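Local coordinates for Agap007691-pb (Anopheles gambiae, PDB 5C98), which is a member of the serpin family of unknown function that may inhibit serine proteases, at residues Leu26-Ala31 and Gln291-Leu296; Gln81-Ala86 and Arg119-Thr124; Gly174-Thr179 and His324-Val329; His209-Val214 and Trp273-Leu278. One frame throughout, in Å; residues are numbered along the deposited sequence.

Overall arrangement
Four contacts within one serpin chain illustrate how chemistry follows place. Contact 3 is the buried one, two parallel strands near the centre joined through their backbones, with valine, leucine and cysteine on one face and Ser176 and Tyr326 on the other. Contact 4 pairs antiparallel strands about 26 Å from the chain's centre, where aromatic and charged side chains take a larger share. They hold no strand in common, but strand 320-328 lies next to 270-287, and Val329 packs on Leu278. Contacts 1 and 2, both partly buried, belong to the helical part: contact 1 crosses two helices over a tyrosine ring, whereas contact 2 joins a helix to a loop largely through water.

Contact 1 of 4, residues Leu26-Ala31 and Gln291-Leu296; sequences LEYFKA and QTLGKL
Tyr28 and Thr292 carry the apolar half of this helix-helix contact. The methyl CG2 of Thr292 sits over the middle of the Tyr28 ring, 3.5 Å from its centroid and only 5° off the ring normal, a well-centred CH-pi contact. Tyr28 reaches it because its CG stands anti to the backbone N (chi1 -174°). Leu293 CD2 comes to the ring's edge, while Leu296 spreads its two methyls: CD1 approaches Tyr28 CD2 at 3.9 Å, and CD2 lies against Ala31 CB. Val46 of helix 43-51 also packs on Tyr28 and Leu293, and so extends this apolar patch.

The polar half is a single direct bond. Lys295 NZ donates to Ala31 O at 2.7 Å, in the carbonyl plane and on a lone pair, its chain bending at chi3 to bring CE near that oxygen. A water adds a second, weak bond to Ala31 O and joins Thr292 OG1 at 2.8 Å.

The segment axes cross at 107°, with a closest approach of 9.4 Å. An apolar patch centred on the Tyr28 ring is thus bordered by a lysine on a main-chain carbonyl near the end of helix 15-32, where the ammonium charge would probably be favoured by the carbonyl dipoles of that helix.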
loop_
_atom_site.group_PDB
_atom_site.type_symbol
_atom_site.label_atom_id
_atom_site.label_comp_id
_atom_site.label_asym_id
_atom_site.label_seq_id
_atom_site.Cartn_x
_atom_site.Cartn_y
_atom_site.Cartn_z
ATOM N N LEU A 26 9.935 -2.273 3.160
ATOM C CA LEU A 26 10.095 -2.376 4.606
ATOM C C LEU A 26 10.660 -1.093 5.195
ATOM O O LEU A 26 10.246 -0.689 6.284
ATOM C CB LEU A 26 10.949 -3.598 4.949
ATOM C CG LEU A 26 10.322 -4.934 4.548
ATOM C CD1 LEU A 26 11.333 -6.040 4.891
ATOM C CD2 LEU A 26 8.938 -5.181 5.166
ATOM N N GLU A 27 11.591 -0.424 4.493
ATOM C CA GLU A 27 12.087 0.863 4.974
ATOM C C GLU A 27 10.977 1.899 5.015
ATOM O O GLU A 27 10.850 2.659 5.979
ATOM C CB GLU A 27 13.201 1.360 4.055
ATOM C CG GLU A 27 14.516 0.600 4.226
ATOM C CD GLU A 27 15.522 0.905 3.141
ATOM O OE1 GLU A 27 15.118 1.348 2.038
ATOM O OE2 GLU A 27 16.727 0.680 3.392
ATOM N N TYR A 28 10.163 1.950 3.966
ATOM C CA TYR A 28 9.057 2.894 3.926
ATOM C C TYR A 28 8.074 2.626 5.058
ATOM O O TYR A 28 7.604 3.553 5.726
ATOM C CB TYR A 28 8.370 2.734 2.578
ATOM C CG TYR A 28 7.273 3.726 2.252
ATOM C CD1 TYR A 28 6.005 3.609 2.788
ATOM C CD2 TYR A 28 7.494 4.739 1.332
ATOM C CE1 TYR A 28 4.996 4.482 2.434
ATOM C CE2 TYR A 28 6.492 5.616 0.988
ATOM C CZ TYR A 28 5.266 5.492 1.531
ATOM O OH TYR A 28 4.234 6.353 1.166
ATOM N N PHE A 29 7.722 1.362 5.264
ATOM C CA PHE A 29 6.775 1.050 6.330
ATOM C C PHE A 29 7.319 1.450 7.695
ATOM O O PHE A 29 6.577 1.985 8.518
ATOM C CB PHE A 29 6.376 -0.427 6.305
ATOM C CG PHE A 29 5.307 -0.763 7.299
ATOM C CD1 PHE A 29 4.098 -0.097 7.276
ATOM C CD2 PHE A 29 5.512 -1.694 8.285
ATOM C CE1 PHE A 29 3.116 -0.370 8.201
ATOM C CE2 PHE A 29 4.497 -1.963 9.189
ATOM C CZ PHE A 29 3.328 -1.292 9.129
ATOM N N LYS A 30 8.605 1.208 7.952
ATOM C CA LYS A 30 9.192 1.637 9.219
ATOM C C LYS A 30 9.086 3.139 9.392
ATOM O O LYS A 30 8.958 3.630 10.516
ATOM C CB LYS A 30 10.676 1.244 9.289
ATOM C CG LYS A 30 10.866 -0.214 9.457
ATOM C CD LYS A 30 12.317 -0.647 9.311
ATOM C CE LYS A 30 12.314 -2.112 8.912
ATOM N NZ LYS A 30 13.627 -2.703 9.151
ATOM N N ALA A 31 9.175 3.892 8.300
ATOM C CA ALA A 31 9.098 5.345 8.380
ATOM C C ALA A 31 7.683 5.841 8.608
ATOM O O ALA A 31 7.516 6.958 9.106
ATOM C CB ALA A 31 9.632 5.966 7.083
ATOM N N GLN A 291 5.124 13.002 2.710
ATOM C CA GLN A 291 5.748 13.050 4.032
ATOM C C GLN A 291 6.714 11.887 4.246
ATOM O O GLN A 291 7.844 12.084 4.713
ATOM C CB GLN A 291 4.673 13.059 5.113
ATOM C CG GLN A 291 5.188 12.913 6.525
ATOM C CD GLN A 291 4.059 12.881 7.531
ATOM O OE1 GLN A 291 3.573 11.811 7.905
ATOM N NE2 GLN A 291 3.622 14.054 7.961
ATOM N N THR A 292 6.296 10.671 3.905
ATOM C CA THR A 292 7.133 9.494 4.150
ATOM C C THR A 292 8.380 9.503 3.276
ATOM O O THR A 292 9.480 9.216 3.758
ATOM C CB THR A 292 6.316 8.226 3.941
ATOM O OG1 THR A 292 5.149 8.288 4.785
ATOM C CG2 THR A 292 7.147 6.971 4.314
ATOM N N LEU A 293 8.241 9.826 1.994
ATOM C CA LEU A 293 9.416 9.921 1.135
ATOM C C LEU A 293 10.364 11.010 1.619
ATOM O O LEU A 293 11.588 10.858 1.540
ATOM C CB LEU A 293 8.983 10.164 -0.314
ATOM C CG LEU A 293 8.307 8.976 -0.994
ATOM C CD1 LEU A 293 7.695 9.425 -2.298
ATOM C CD2 LEU A 293 9.280 7.828 -1.238
ATOM N N GLY A 294 9.821 12.111 2.132
ATOM C CA GLY A 294 10.668 13.136 2.725
ATOM C C GLY A 294 11.496 12.593 3.875
ATOM O O GLY A 294 12.703 12.840 3.957
ATOM N N LYS A 295 10.860 11.812 4.761
ATOM C CA LYS A 295 11.556 11.192 5.891
ATOM C C LYS A 295 12.668 10.245 5.436
ATOM O O LYS A 295 13.673 10.074 6.140
ATOM C CB LYS A 295 10.570 10.385 6.744
ATOM C CG LYS A 295 9.646 11.170 7.653
ATOM C CD LYS A 295 8.857 10.236 8.600
ATOM C CE LYS A 295 9.756 9.525 9.616
ATOM N NZ LYS A 295 8.987 8.702 10.611
ATOM N N LEU A 296 12.484 9.579 4.304
ATOM C CA LEU A 296 13.477 8.662 3.762
ATOM C C LEU A 296 14.602 9.364 3.007
ATOM O O LEU A 296 15.541 8.686 2.579
ATOM C CB LEU A 296 12.810 7.686 2.808
ATOM C CG LEU A 296 11.766 6.718 3.393
ATOM C CD1 LEU A 296 11.087 5.914 2.327
ATOM C CD2 LEU A 296 12.420 5.794 4.407
HETATM O O HOH W 1 5.540 9.066 7.457
#

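Contact 2 of 4, residues Gln81-Ala86 and Arg119-Thr124; sequences QQQRLA and RTFQTT
Gln83 and Thr120 make the one direct hydrogen bond of a helix-to-loop contact that is otherwise bridged by water. The helix is 75-89; the loop follows helix 111-119 and leads into strand 124-128, so the contact ties the loop before a strand to the flank of a helix. Gln83 NE2 donates to Thr120 O at 3.2 Å, bent to 142° at the hydrogen and arriving from well above the carbonyl plane. The same nitrogen lies 3.3 Å from Thr120 CG2, the two side chains crossing at about a right angle.

Gln82 bends at chi2 (-79°), which sets CD toward Phe121; its OE1 lies 3.1 Å from Phe121 CD1, with the amide and ring planes 75° apart. Both ends of this amide are used: one water links OE1, at 2.7 Å, to Gln122 N, and another links NE2 to Gln122 O. NE2 also donates to Leu48 O, which joins the amide to helix 43-51. A third water donates to Gln83 O and to Gln122 OE1, the latter at 2.9 Å. On the apolar side, Phe121 also packs on Ile79 of the same helix.

Two waters therefore serve the N and O of Gln122, and a third its side-chain OE1. The chemistry is that of neutral amides and water, in which no charged group crosses the contact.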
loop_
_atom_site.group_PDB
_atom_site.type_symbol
_atom_site.label_atom_id
_atom_site.label_comp_id
_atom_site.label_asym_id
_atom_site.label_seq_id
_atom_site.Cartn_x
_atom_site.Cartn_y
_atom_site.Cartn_z
ATOM N N GLN A 81 9.588 -0.448 -18.421
ATOM C CA GLN A 81 9.543 -1.199 -17.168
ATOM C C GLN A 81 8.317 -0.800 -16.346
ATOM O O GLN A 81 7.602 -1.656 -15.812
ATOM C CB GLN A 81 10.835 -0.967 -16.385
ATOM C CG GLN A 81 10.881 -1.594 -14.984
ATOM C CD GLN A 81 12.053 -1.080 -14.138
ATOM O OE1 GLN A 81 11.944 -0.080 -13.445
ATOM N NE2 GLN A 81 13.182 -1.759 -14.230
ATOM N N GLN A 82 8.064 0.498 -16.221
ATOM C CA GLN A 82 6.908 0.935 -15.453
ATOM C C GLN A 82 5.641 0.327 -16.037
ATOM O O GLN A 82 4.790 -0.177 -15.300
ATOM C CB GLN A 82 6.828 2.461 -15.454
ATOM C CG GLN A 82 5.854 3.052 -14.445
ATOM C CD GLN A 82 4.404 2.997 -14.872
ATOM O OE1 GLN A 82 4.078 2.728 -16.026
ATOM N NE2 GLN A 82 3.529 3.295 -13.950
ATOM N N GLN A 83 5.528 0.335 -17.362
ATOM C CA GLN A 83 4.314 -0.155 -18.012
ATOM C C GLN A 83 4.104 -1.628 -17.705
ATOM O O GLN A 83 2.990 -2.064 -17.419
ATOM C CB GLN A 83 4.411 0.053 -19.526
ATOM C CG GLN A 83 4.267 1.485 -19.972
ATOM C CD GLN A 83 4.458 1.639 -21.461
ATOM O OE1 GLN A 83 5.548 1.423 -21.990
ATOM N NE2 GLN A 83 3.380 1.954 -22.154
ATOM N N ARG A 84 5.163 -2.417 -17.833
ATOM C CA ARG A 84 5.072 -3.851 -17.598
ATOM C C ARG A 84 4.712 -4.136 -16.145
ATOM O O ARG A 84 3.846 -4.973 -15.855
ATOM C CB ARG A 84 6.420 -4.479 -17.977
ATOM C CG ARG A 84 6.486 -5.984 -17.873
ATOM C CD ARG A 84 7.825 -6.503 -18.426
ATOM N NE ARG A 84 8.976 -5.957 -17.713
ATOM C CZ ARG A 84 9.417 -6.407 -16.542
ATOM N NH1 ARG A 84 8.798 -7.412 -15.939
ATOM N NH2 ARG A 84 10.479 -5.853 -15.968
ATOM N N LEU A 85 5.375 -3.455 -15.218
ATOM C CA LEU A 85 5.135 -3.725 -13.805
ATOM C C LEU A 85 3.749 -3.278 -13.378
ATOM O O LEU A 85 3.092 -3.969 -12.585
ATOM C CB LEU A 85 6.194 -3.038 -12.959
ATOM C CG LEU A 85 7.620 -3.568 -13.161
ATOM C CD1 LEU A 85 8.547 -2.795 -12.246
ATOM C CD2 LEU A 85 7.755 -5.050 -12.889
ATOM N N ALA A 86 3.287 -2.132 -13.879
ATOM C CA ALA A 86 1.969 -1.647 -13.500
ATOM C C ALA A 86 0.870 -2.548 -14.036
ATOM O O ALA A 86 -0.145 -2.763 -13.370
ATOM C CB ALA A 86 1.770 -0.223 -13.989
ATOM N N ARG A 119 -1.479 8.761 -23.454
ATOM C CA ARG A 119 -1.374 7.761 -24.505
ATOM C C ARG A 119 -0.327 6.684 -24.257
ATOM O O ARG A 119 -0.127 5.846 -25.137
ATOM C CB ARG A 119 -1.137 8.434 -25.884
ATOM C CG ARG A 119 -2.088 9.628 -26.153
ATOM C CD ARG A 119 -1.999 10.214 -27.584
ATOM N NE ARG A 119 -0.658 10.683 -27.924
ATOM C CZ ARG A 119 -0.213 11.928 -27.764
ATOM N NH1 ARG A 119 -0.992 12.876 -27.263
ATOM N NH2 ARG A 119 1.028 12.228 -28.120
ATOM N N THR A 120 0.339 6.665 -23.094
ATOM C CA THR A 120 1.350 5.650 -22.797
ATOM C C THR A 120 1.060 4.952 -21.466
ATOM O O THR A 120 0.832 3.739 -21.427
ATOM C CB THR A 120 2.760 6.259 -22.753
ATOM O OG1 THR A 120 2.981 7.059 -23.923
ATOM C CG2 THR A 120 3.801 5.174 -22.689
ATOM N N PHE A 121 1.080 5.699 -20.367
ATOM C CA PHE A 121 0.924 5.094 -19.052
ATOM C C PHE A 121 -0.535 4.765 -18.775
ATOM O O PHE A 121 -1.451 5.418 -19.281
ATOM C CB PHE A 121 1.417 6.057 -17.968
ATOM C CG PHE A 121 2.898 6.268 -17.956
ATOM C CD1 PHE A 121 3.791 5.187 -17.946
ATOM C CD2 PHE A 121 3.402 7.547 -17.944
ATOM C CE1 PHE A 121 5.169 5.419 -17.927
ATOM C CE2 PHE A 121 4.749 7.765 -17.919
ATOM C CZ PHE A 121 5.626 6.714 -17.899
ATOM N N GLN A 122 -0.735 3.734 -17.958
ATOM C CA GLN A 122 -2.041 3.314 -17.449
ATOM C C GLN A 122 -2.339 4.205 -16.254
ATOM O O GLN A 122 -1.940 3.925 -15.121
ATOM C CB GLN A 122 -1.932 1.842 -17.079
ATOM C CG GLN A 122 -3.060 1.118 -16.450
ATOM C CD GLN A 122 -2.653 -0.344 -16.186
ATOM O OE1 GLN A 122 -1.684 -0.870 -16.780
ATOM N NE2 GLN A 122 -3.373 -0.995 -15.291
ATOM N N THR A 123 -3.007 5.320 -16.533
ATOM C CA THR A 123 -3.344 6.316 -15.532
ATOM C C THR A 123 -4.460 7.170 -16.115
ATOM O O THR A 123 -4.830 7.035 -17.282
ATOM C CB THR A 123 -2.114 7.156 -15.127
ATOM O OG1 THR A 123 -2.420 7.904 -13.946
ATOM C CG2 THR A 123 -1.676 8.120 -16.219
ATOM N N THR A 124 -5.010 8.038 -15.271
ATOM C CA THR A 124 -6.005 9.017 -15.680
ATOM C C THR A 124 -5.583 10.384 -15.161
ATOM O O THR A 124 -5.217 10.527 -13.990
ATOM C CB THR A 124 -7.399 8.626 -15.168
ATOM O OG1 THR A 124 -7.846 7.445 -15.869
ATOM C CG2 THR A 124 -8.398 9.725 -15.461
HETATM O O HOH W 2 1.576 2.246 -16.991
HETATM O O HOH W 3 0.558 2.976 -14.426
HETATM O O HOH W 4 0.928 -0.325 -17.797
#

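Contact 3 of 4, residues Gly174-Thr179 and His324-Val329; sequences GVSVLT and HCYLAV
Val175 and Val177 bond by their backbones to the neighbouring strand in a nearly exact parallel arrangement, the segment axes 3° apart. Val175 N donates to His324 O at 3.2 Å, Tyr326 N to Val175 O at 3.0 Å, and Val177 N to Tyr326 O at 2.9 Å, the last the straightest at 168°.

On one face Val177 CG1 lies beside Leu327 CD1, 3.7 Å away, the two side chains pointing the same way, and Val175 CB meets Cys325 SG. On the other face, Ser176 OG approaches Tyr326 CB at 3.6 Å; Tyr326 CG stands anti to the backbone N (chi1 173°), and Leu178 CD2 reaches the ring, the two side chains crossing at about a right angle. Beyond Val177 the strands part, and a water bridges Val177 O and Ala328 N.

Further out, Gln368 packs on the valine face and gives Tyr326 O a second donor. Ser176 OG bonds to Thr149 O, and His324 ND1 to Phe154 O. Strands 95-104 and 270-287 pair with the outer sides of these two. This is beta-sheet A of the serpin fold: by topology 169-177 and 320-328 correspond to s3A and s5A, between which inhibitory serpins insert their reactive loop.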
loop_
_atom_site.group_PDB
_atom_site.type_symbol
_atom_site.label_atom_id
_atom_site.label_comp_id
_atom_site.label_asym_id
_atom_site.label_seq_id
_atom_site.Cartn_x
_atom_site.Cartn_y
_atom_site.Cartn_z
ATOM N N GLY A 174 -4.408 4.546 -5.279
ATOM C CA GLY A 174 -5.288 3.669 -4.530
ATOM C C GLY A 174 -4.879 2.225 -4.724
ATOM O O GLY A 174 -4.794 1.787 -5.875
ATOM N N VAL A 175 -4.672 1.456 -3.648
ATOM C CA VAL A 175 -4.367 0.027 -3.745
ATOM C C VAL A 175 -5.331 -0.733 -2.836
ATOM O O VAL A 175 -5.268 -0.598 -1.609
ATOM C CB VAL A 175 -2.923 -0.311 -3.399
ATOM C CG1 VAL A 175 -2.688 -1.818 -3.478
ATOM C CG2 VAL A 175 -2.000 0.450 -4.368
ATOM N N SER A 176 -6.193 -1.531 -3.439
ATOM C CA SER A 176 -7.229 -2.270 -2.736
ATOM C C SER A 176 -7.068 -3.743 -3.014
ATOM O O SER A 176 -7.090 -4.168 -4.168
ATOM C CB SER A 176 -8.623 -1.820 -3.161
ATOM O OG SER A 176 -8.763 -0.453 -2.851
ATOM N N VAL A 177 -6.922 -4.522 -1.955
ATOM C CA VAL A 177 -6.911 -5.972 -2.060
ATOM C C VAL A 177 -8.351 -6.430 -1.872
ATOM O O VAL A 177 -8.932 -6.210 -0.805
ATOM C CB VAL A 177 -5.993 -6.586 -0.994
ATOM C CG1 VAL A 177 -6.089 -8.125 -1.032
ATOM C CG2 VAL A 177 -4.582 -6.076 -1.183
ATOM N N LEU A 178 -8.916 -7.048 -2.897
ATOM C CA LEU A 178 -10.332 -7.382 -2.941
ATOM C C LEU A 178 -10.613 -8.881 -2.960
ATOM O O LEU A 178 -11.753 -9.281 -2.703
ATOM C CB LEU A 178 -10.985 -6.715 -4.161
ATOM C CG LEU A 178 -10.757 -5.203 -4.236
ATOM C CD1 LEU A 178 -11.195 -4.655 -5.590
ATOM C CD2 LEU A 178 -11.472 -4.499 -3.097
ATOM N N THR A 179 -9.615 -9.706 -3.212
ATOM C CA THR A 179 -9.853 -11.134 -3.314
ATOM C C THR A 179 -10.157 -11.714 -1.931
ATOM O O THR A 179 -9.554 -11.295 -0.937
ATOM C CB THR A 179 -8.610 -11.797 -3.905
ATOM O OG1 THR A 179 -8.477 -11.429 -5.275
ATOM C CG2 THR A 179 -8.719 -13.263 -3.859
ATOM N N HIS A 324 -4.297 5.832 -0.628
ATOM C CA HIS A 324 -5.358 5.254 0.185
ATOM C C HIS A 324 -5.432 3.777 -0.135
ATOM O O HIS A 324 -5.511 3.392 -1.307
ATOM C CB HIS A 324 -6.696 5.943 -0.116
ATOM C CG HIS A 324 -7.634 6.007 1.045
ATOM N ND1 HIS A 324 -8.381 7.134 1.330
ATOM C CD2 HIS A 324 -7.990 5.085 1.968
ATOM C CE1 HIS A 324 -9.144 6.902 2.380
ATOM N NE2 HIS A 324 -8.927 5.665 2.793
ATOM N N CYS A 325 -5.324 2.951 0.897
ATOM C CA CYS A 325 -5.266 1.515 0.727
ATOM C C CYS A 325 -6.397 0.848 1.480
ATOM O O CYS A 325 -6.870 1.353 2.500
ATOM C CB CYS A 325 -3.960 0.959 1.253
ATOM S SG CYS A 325 -2.519 1.390 0.209
ATOM N N TYR A 326 -6.795 -0.315 0.986
ATOM C CA TYR A 326 -7.872 -1.095 1.564
ATOM C C TYR A 326 -7.512 -2.573 1.565
ATOM O O TYR A 326 -6.936 -3.080 0.596
ATOM C CB TYR A 326 -9.137 -0.919 0.728
ATOM C CG TYR A 326 -10.310 -1.816 1.130
ATOM C CD1 TYR A 326 -11.124 -1.490 2.198
ATOM C CD2 TYR A 326 -10.572 -2.990 0.439
ATOM C CE1 TYR A 326 -12.207 -2.329 2.585
ATOM C CE2 TYR A 326 -11.638 -3.832 0.810
ATOM C CZ TYR A 326 -12.455 -3.481 1.859
ATOM O OH TYR A 326 -13.531 -4.299 2.227
ATOM N N LEU A 327 -7.879 -3.246 2.652
ATOM C CA LEU A 327 -7.795 -4.692 2.811
ATOM C C LEU A 327 -8.880 -5.109 3.791
ATOM O O LEU A 327 -9.094 -4.430 4.790
ATOM C CB LEU A 327 -6.437 -5.090 3.410
ATOM C CG LEU A 327 -6.294 -6.548 3.845
ATOM C CD1 LEU A 327 -6.309 -7.513 2.644
ATOM C CD2 LEU A 327 -5.028 -6.730 4.621
ATOM N N ALA A 328 -9.550 -6.235 3.528
ATOM C CA ALA A 328 -10.479 -6.814 4.497
ATOM C C ALA A 328 -10.347 -8.336 4.471
ATOM O O ALA A 328 -9.867 -8.911 3.488
ATOM C CB ALA A 328 -11.899 -6.364 4.208
ATOM N N VAL A 329 -10.684 -8.986 5.586
ATOM C CA VAL A 329 -10.765 -10.445 5.614
ATOM C C VAL A 329 -12.153 -10.869 6.088
ATOM O O VAL A 329 -12.852 -10.113 6.763
ATOM C CB VAL A 329 -9.654 -11.121 6.449
ATOM C CG1 VAL A 329 -8.286 -10.912 5.811
ATOM C CG2 VAL A 329 -9.671 -10.618 7.889
HETATM O O HOH W 5 -10.642 -7.343 0.787
HETATM O O HOH W 6 -10.622 -10.016 1.139
#

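Contact 4 of 4, residues His209-Val214 and Trp273-Leu278; sequences HTTAFV and WTDLKL
Trp273 and Phe213 meet at one end of this antiparallel strand pair, His209 and Lys277 at the other. Phe213 CB rests on one face of the indole, 3.5 Å from the centroid of its six-membered ring and 2° off the normal, while Thr211 C and Ala212 N stand at the indole edge, in its plane. The Phe213 ring is turned obliquely, its plane at 47° to the indole. On one face of the His209 imidazole, Lys277 CE lies over the centre, 3.5 Å from the centroid.

At its edge, near the ring plane, stands the Asp275 carboxylate. His209 NE2 donates to OD2 at 2.9 Å on the syn side, and more weakly to OD1. The imidazole gets there with CG anti to the backbone N (chi1 -173°). OD1 also accepts a bond from His349, and Lys277 NZ pairs with Glu193.

Beneath these groups, Thr210 with Leu276 and Ala212 with Thr274 form hydrogen-bonded pairs, the shortest bond from Thr274 N to Ala212 O at 2.7 Å. On the face of Thr274 and Leu276, Thr274 OG1, hydrogen-bonded to Cys272 O, meets Val214 CG2 at 3.4 Å, and Phe348 packs on both.

The two faces thus differ: one of threonines, alanine and leucine, mostly buried, the other aromatic and ionic. An aspartate bonded to two histidines would tend to favour their protonated forms, the nearby lysine opposing this at His209.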
loop_
_atom_site.group_PDB
_atom_site.type_symbol
_atom_site.label_atom_id
_atom_site.label_comp_id
_atom_site.label_asym_id
_atom_site.label_seq_id
_atom_site.Cartn_x
_atom_site.Cartn_y
_atom_site.Cartn_z
ATOM N N HIS A 209 -12.514 -18.177 13.636
ATOM C CA HIS A 209 -11.816 -19.348 14.156
ATOM C C HIS A 209 -11.961 -20.484 13.165
ATOM O O HIS A 209 -13.079 -20.768 12.719
ATOM C CB HIS A 209 -12.460 -19.793 15.470
ATOM C CG HIS A 209 -11.731 -20.891 16.183
ATOM N ND1 HIS A 209 -12.254 -21.524 17.291
ATOM C CD2 HIS A 209 -10.503 -21.431 15.987
ATOM C CE1 HIS A 209 -11.392 -22.424 17.732
ATOM N NE2 HIS A 209 -10.322 -22.390 16.957
ATOM N N THR A 210 -10.857 -21.160 12.864
ATOM C CA THR A 210 -10.946 -22.364 12.053
ATOM C C THR A 210 -9.732 -23.236 12.316
ATOM O O THR A 210 -8.771 -22.848 12.991
ATOM C CB THR A 210 -11.110 -22.028 10.564
ATOM O OG1 THR A 210 -11.602 -23.178 9.877
ATOM C CG2 THR A 210 -9.792 -21.586 9.943
ATOM N N THR A 211 -9.798 -24.443 11.782
ATOM C CA THR A 211 -8.650 -25.326 11.689
ATOM C C THR A 211 -8.283 -25.398 10.218
ATOM O O THR A 211 -9.086 -25.860 9.401
ATOM C CB THR A 211 -8.990 -26.718 12.205
ATOM O OG1 THR A 211 -9.382 -26.629 13.581
ATOM C CG2 THR A 211 -7.773 -27.627 12.098
ATOM N N ALA A 212 -7.103 -24.905 9.880
ATOM C CA ALA A 212 -6.681 -24.786 8.491
ATOM C C ALA A 212 -5.307 -25.406 8.311
ATOM O O ALA A 212 -4.480 -25.414 9.226
ATOM C CB ALA A 212 -6.611 -23.334 8.072
ATOM N N PHE A 213 -5.063 -25.910 7.100
ATOM C CA PHE A 213 -3.782 -26.503 6.748
ATOM C C PHE A 213 -2.970 -25.417 6.044
ATOM O O PHE A 213 -2.941 -25.308 4.815
ATOM C CB PHE A 213 -4.004 -27.718 5.855
ATOM C CG PHE A 213 -2.767 -28.518 5.607
ATOM C CD1 PHE A 213 -2.119 -29.165 6.644
ATOM C CD2 PHE A 213 -2.264 -28.652 4.321
ATOM C CE1 PHE A 213 -0.981 -29.914 6.408
ATOM C CE2 PHE A 213 -1.133 -29.395 4.084
ATOM C CZ PHE A 213 -0.489 -30.025 5.126
ATOM N N VAL A 214 -2.308 -24.589 6.853
ATOM C CA VAL A 214 -1.640 -23.381 6.382
ATOM C C VAL A 214 -0.134 -23.497 6.577
ATOM O O VAL A 214 0.359 -24.155 7.498
ATOM C CB VAL A 214 -2.165 -22.100 7.076
ATOM C CG1 VAL A 214 -3.576 -21.774 6.619
ATOM C CG2 VAL A 214 -2.084 -22.230 8.605
ATOM N N TRP A 273 -1.563 -28.339 10.026
ATOM C CA TRP A 273 -2.906 -28.110 10.537
ATOM C C TRP A 273 -2.818 -27.162 11.727
ATOM O O TRP A 273 -2.133 -27.459 12.714
ATOM C CB TRP A 273 -3.568 -29.430 10.917
ATOM C CG TRP A 273 -4.141 -30.138 9.716
ATOM C CD1 TRP A 273 -3.720 -31.320 9.174
ATOM C CD2 TRP A 273 -5.228 -29.687 8.899
ATOM N NE1 TRP A 273 -4.485 -31.635 8.078
ATOM C CE2 TRP A 273 -5.418 -30.650 7.886
ATOM C CE3 TRP A 273 -6.065 -28.566 8.929
ATOM C CZ2 TRP A 273 -6.411 -30.527 6.915
ATOM C CZ3 TRP A 273 -7.048 -28.443 7.964
ATOM C CH2 TRP A 273 -7.213 -29.418 6.969
ATOM N N THR A 274 -3.473 -26.005 11.607
ATOM C CA THR A 274 -3.295 -24.905 12.549
ATOM C C THR A 274 -4.636 -24.459 13.091
ATOM O O THR A 274 -5.577 -24.237 12.326
ATOM C CB THR A 274 -2.644 -23.720 11.838
ATOM O OG1 THR A 274 -1.355 -24.109 11.363
ATOM C CG2 THR A 274 -2.498 -22.494 12.773
ATOM N N ASP A 275 -4.715 -24.304 14.410
ATOM C CA ASP A 275 -5.883 -23.703 15.031
ATOM C C ASP A 275 -5.699 -22.198 14.952
ATOM O O ASP A 275 -4.840 -21.625 15.634
ATOM C CB ASP A 275 -6.054 -24.157 16.475
ATOM C CG ASP A 275 -7.391 -23.756 17.019
ATOM O OD1 ASP A 275 -7.501 -22.637 17.529
ATOM O OD2 ASP A 275 -8.355 -24.540 16.871
ATOM N N LEU A 276 -6.471 -21.583 14.066
ATOM C CA LEU A 276 -6.278 -20.201 13.663
ATOM C C LEU A 276 -7.414 -19.343 14.197
ATOM O O LEU A 276 -8.588 -19.668 14.000
ATOM C CB LEU A 276 -6.235 -20.144 12.133
ATOM C CG LEU A 276 -6.028 -18.810 11.422
ATOM C CD1 LEU A 276 -4.703 -18.216 11.776
ATOM C CD2 LEU A 276 -6.126 -19.023 9.932
ATOM N N LYS A 277 -7.060 -18.235 14.842
ATOM C CA LYS A 277 -8.002 -17.217 15.260
ATOM C C LYS A 277 -7.488 -15.873 14.792
ATOM O O LYS A 277 -6.304 -15.583 14.921
ATOM C CB LYS A 277 -8.215 -17.202 16.758
ATOM C CG LYS A 277 -8.918 -18.444 17.250
ATOM C CD LYS A 277 -9.215 -18.308 18.710
ATOM C CE LYS A 277 -10.235 -19.311 19.189
ATOM N NZ LYS A 277 -10.704 -18.953 20.556
ATOM N N LEU A 278 -8.396 -15.066 14.228
ATOM C CA LEU A 278 -8.028 -13.784 13.618
ATOM C C LEU A 278 -9.253 -12.892 13.751
ATOM O O LEU A 278 -10.360 -13.357 13.475
ATOM C CB LEU A 278 -7.727 -14.010 12.126
ATOM C CG LEU A 278 -7.182 -12.894 11.245
ATOM C CD1 LEU A 278 -5.715 -12.636 11.549
ATOM C CD2 LEU A 278 -7.329 -13.245 9.767
#